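Local coordinates for A223 penton protein C-terminal domain-containing protein (PDB 6BO3) that is a turret protein of an archaeal icosahedral virus, probably forming a penton at the capsid vertices, at residues S46-N51 against I86-N91. The protein carries 1 engineered substitution. Sequence-based numbering, arbitrary orientation.
Sequences SGLLIN and ILKFYN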
ATOM      1  N   SER A  46       4.696 -18.774  -5.289  1.00 25.61           N
ATOM      2  CA  SER A  46       4.708 -17.920  -4.107  1.00 23.48           C
ATOM      3  C   SER A  46       4.695 -16.500  -4.639  1.00 23.11           C
ATOM      4  O   SER A  46       5.495 -16.192  -5.517  1.00 26.54           O
ATOM      5  CB  SER A  46       5.999 -18.135  -3.315  1.00 24.51           C
ATOM      6  OG  SER A  46       6.060 -19.442  -2.789  1.00 24.65           O
ATOM      7  N   GLY A  47       3.802 -15.652  -4.133  1.00 22.20           N
ATOM      8  CA  GLY A  47       3.658 -14.278  -4.652  1.00 22.49           C
ATOM      9  C   GLY A  47       2.256 -13.751  -4.455  1.00 24.46           C
ATOM     10  O   GLY A  47       1.604 -14.061  -3.452  1.00 25.72           O
ATOM     11  N   LEU A  48       1.779 -12.964  -5.421  1.00 24.87           N
ATOM     12  CA  LEU A  48       0.588 -12.158  -5.245  1.00 24.11           C
ATOM     13  C   LEU A  48      -0.166 -12.062  -6.561  1.00 23.53           C
ATOM     14  O   LEU A  48       0.438 -12.003  -7.633  1.00 25.70           O
ATOM     15  CB  LEU A  48       0.937 -10.717  -4.793  1.00 26.71           C
ATOM     16  CG  LEU A  48       1.807 -10.399  -3.558  1.00 29.34           C
ATOM     17  CD1 LEU A  48       2.269  -8.940  -3.570  1.00 29.82           C
ATOM     18  CD2 LEU A  48       1.057 -10.696  -2.282  1.00 33.55           C
ATOM     19  N   LEU A  49      -1.480 -12.093  -6.455  1.00 24.11           N
ATOM     20  CA  LEU A  49      -2.394 -11.742  -7.528  1.00 25.29           C
ATOM     21  C   LEU A  49      -3.222 -10.589  -6.978  1.00 25.41           C
ATOM     22  O   LEU A  49      -3.949 -10.752  -6.011  1.00 25.30           O
ATOM     23  CB  LEU A  49      -3.291 -12.908  -7.894  1.00 26.02           C
ATOM     24  CG  LEU A  49      -4.278 -12.701  -9.054  1.00 27.19           C
ATOM     25  CD1 LEU A  49      -4.724 -14.074  -9.540  1.00 28.22           C
ATOM     26  CD2 LEU A  49      -5.481 -11.863  -8.662  1.00 27.75           C
ATOM     27  N   ILE A  50      -3.127  -9.448  -7.644  1.00 26.27           N
ATOM     28  CA  ILE A  50      -3.661  -8.184  -7.171  1.00 26.19           C
ATOM     29  C   ILE A  50      -4.768  -7.712  -8.081  1.00 25.78           C
ATOM     30  O   ILE A  50      -4.556  -7.538  -9.283  1.00 30.54           O
ATOM     31  CB  ILE A  50      -2.526  -7.149  -7.180  1.00 28.17           C
ATOM     32  CG1 ILE A  50      -1.363  -7.679  -6.330  1.00 28.53           C
ATOM     33  CG2 ILE A  50      -3.019  -5.807  -6.674  1.00 29.45           C
ATOM     34  CD1 ILE A  50       0.002  -7.105  -6.632  1.00 30.55           C
ATOM     35  N   ASN A  51      -5.944  -7.500  -7.503  1.00 26.54           N
ATOM     36  CA  ASN A  51      -7.099  -7.027  -8.244  1.00 27.43           C
ATOM     37  C   ASN A  51      -7.157  -5.510  -8.149  1.00 30.58           C
ATOM     38  O   ASN A  51      -7.961  -4.977  -7.401  1.00 31.68           O
ATOM     39  CB  ASN A  51      -8.384  -7.648  -7.693  1.00 25.28           C
ATOM     40  CG  ASN A  51      -9.588  -7.315  -8.543  1.00 28.84           C
ATOM     41  OD1 ASN A  51      -9.440  -6.961  -9.729  1.00 29.61           O
ATOM     42  ND2 ASN A  51     -10.781  -7.439  -7.970  1.00 31.76           N
ATOM     43  N   ILE A  86      -6.297  -8.613  -2.608  1.00 26.25           N
ATOM     44  CA  ILE A  86      -5.043  -9.253  -2.959  1.00 26.65           C
ATOM     45  C   ILE A  86      -5.091 -10.705  -2.496  1.00 27.35           C
ATOM     46  O   ILE A  86      -5.501 -11.004  -1.360  1.00 24.76           O
ATOM     47  CB  ILE A  86      -3.830  -8.547  -2.335  1.00 28.96           C
ATOM     48  CG1 ILE A  86      -3.734  -7.102  -2.834  1.00 30.50           C
ATOM     49  CG2 ILE A  86      -2.520  -9.272  -2.639  1.00 26.10           C
ATOM     50  CD1 ILE A  86      -2.843  -6.276  -1.952  1.00 35.69           C
ATOM     51  N   LEU A  87      -4.707 -11.594  -3.410  1.00 26.61           N
ATOM     52  CA  LEU A  87      -4.591 -13.020  -3.117  1.00 22.93           C
ATOM     53  C   LEU A  87      -3.090 -13.374  -2.993  1.00 22.41           C
ATOM     54  O   LEU A  87      -2.278 -13.247  -3.937  1.00 24.56           O
ATOM     55  CB  LEU A  87      -5.331 -13.858  -4.166  1.00 22.80           C
ATOM     56  CG  LEU A  87      -5.228 -15.386  -4.074  1.00 22.17           C
ATOM     57  CD1 LEU A  87      -5.897 -15.876  -2.814  1.00 20.88           C
ATOM     58  CD2 LEU A  87      -5.866 -16.071  -5.265  1.00 22.42           C
ATOM     59  N   LYS A  88      -2.721 -13.751  -1.779  1.00 22.03           N
ATOM     60  CA  LYS A  88      -1.349 -14.063  -1.441  1.00 21.72           C
ATOM     61  C   LYS A  88      -1.178 -15.587  -1.480  1.00 24.13           C
ATOM     62  O   LYS A  88      -2.047 -16.341  -1.016  1.00 26.43           O
ATOM     63  CB  LYS A  88      -0.952 -13.509  -0.063  1.00 26.28           C
ATOM     64  CG  LYS A  88      -1.091 -11.997   0.155  1.00 29.22           C
ATOM     65  CD  LYS A  88      -0.585 -11.597   1.540  1.00 34.26           C
ATOM     66  CE  LYS A  88      -0.913 -10.158   1.901  1.00 36.40           C
ATOM     67  NZ  LYS A  88      -0.003  -9.607   2.958  1.00 34.97           N
ATOM     68  N   PHE A  89      -0.068 -16.004  -2.082  1.00 24.18           N
ATOM     69  CA  PHE A  89       0.307 -17.395  -2.238  1.00 23.74           C
ATOM     70  C   PHE A  89       1.613 -17.630  -1.513  1.00 23.91           C
ATOM     71  O   PHE A  89       2.578 -16.845  -1.645  1.00 22.55           O
ATOM     72  CB  PHE A  89       0.542 -17.752  -3.721  1.00 21.67           C
ATOM     73  CG  PHE A  89      -0.644 -17.510  -4.621  1.00 21.66           C
ATOM     74  CD1 PHE A  89      -1.399 -18.567  -5.109  1.00 22.63           C
ATOM     75  CD2 PHE A  89      -0.961 -16.231  -5.035  1.00 25.35           C
ATOM     76  CE1 PHE A  89      -2.469 -18.348  -5.965  1.00 24.49           C
ATOM     77  CE2 PHE A  89      -2.043 -15.997  -5.877  1.00 24.32           C
ATOM     78  CZ  PHE A  89      -2.791 -17.065  -6.355  1.00 24.72           C
ATOM     79  N   TYR A  90       1.669 -18.734  -0.778  1.00 25.59           N
ATOM     80  CA  TYR A  90       2.948 -19.256  -0.324  1.00 25.38           C
ATOM     81  C   TYR A  90       3.072 -20.750  -0.629  1.00 24.64           C
ATOM     82  O   TYR A  90       2.354 -21.576  -0.042  1.00 25.35           O
ATOM     83  CB  TYR A  90       3.204 -19.012   1.180  1.00 27.62           C
ATOM     84  CG  TYR A  90       4.553 -19.570   1.578  1.00 27.89           C
ATOM     85  CD1 TYR A  90       4.663 -20.673   2.430  1.00 31.15           C
ATOM     86  CD2 TYR A  90       5.727 -19.042   1.043  1.00 27.37           C
ATOM     87  CE1 TYR A  90       5.902 -21.205   2.757  1.00 31.62           C
ATOM     88  CE2 TYR A  90       6.963 -19.564   1.358  1.00 26.59           C
ATOM     89  CZ  TYR A  90       7.049 -20.647   2.218  1.00 30.61           C
ATOM     90  OH  TYR A  90       8.275 -21.162   2.534  1.00 30.23           O
ATOM     91  N   ASN A  91       4.013 -21.076  -1.513  1.00 24.23           N
ATOM     92  CA  ASN A  91       4.389 -22.459  -1.854  1.00 25.75           C
ATOM     93  C   ASN A  91       3.144 -23.245  -2.303  1.00 25.85           C
ATOM     94  O   ASN A  91       2.910 -24.359  -1.857  1.00 25.54           O
ATOM     95  CB  ASN A  91       5.140 -23.142  -0.677  1.00 26.75           C
ATOM     96  CG  ASN A  91       5.750 -24.513  -1.048  1.00 29.16           C
ATOM     97  OD1 ASN A  91       6.460 -24.646  -2.038  1.00 29.80           O
ATOM     98  ND2 ASN A  91       5.485 -25.530  -0.229  1.00 33.25           N
TER
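G47 and F89 face each other as an antiparallel hydrogen-bonded pair, F89 N reaching G47 O at 2.9 Å while G47 N returns to F89 O. L49 and L87 repeat the pattern more regularly: L87 N lies 2.8 Å from L49 O with a nearly straight N-H...O angle of 175°, and donors here sit in or near the carbonyl plane, whereas those at the G47 and F89 carbonyls stand well out of it. At the corner, N91 N donates to S46 OG (2.9 Å); H120 of strand 111-120 is a second partner of that hydroxyl. Segments 48-51 and 86-89 run 177° apart, within adjacent inner strands of a five-stranded antiparallel sheet that packs against the sheet holding strand 57-62 as a beta sandwich. Side-chain contacts divide between its faces. On the inner one, F89 CG stands anti to the carbonyl carbon (chi1 -58°), the ring edge lying against G47 O and CE2 3.9 Å from L49 CB; L61 and I57 of the second sheet meet F89 and L49 there. On the other face, L48 lies alongside K88, its CD2 pressed tightly against K88 CG (3.5 Å); the same L48 CD2 lies 3.9 Å from I86 CG2, while I50 CG2 packs beside I86 CG1.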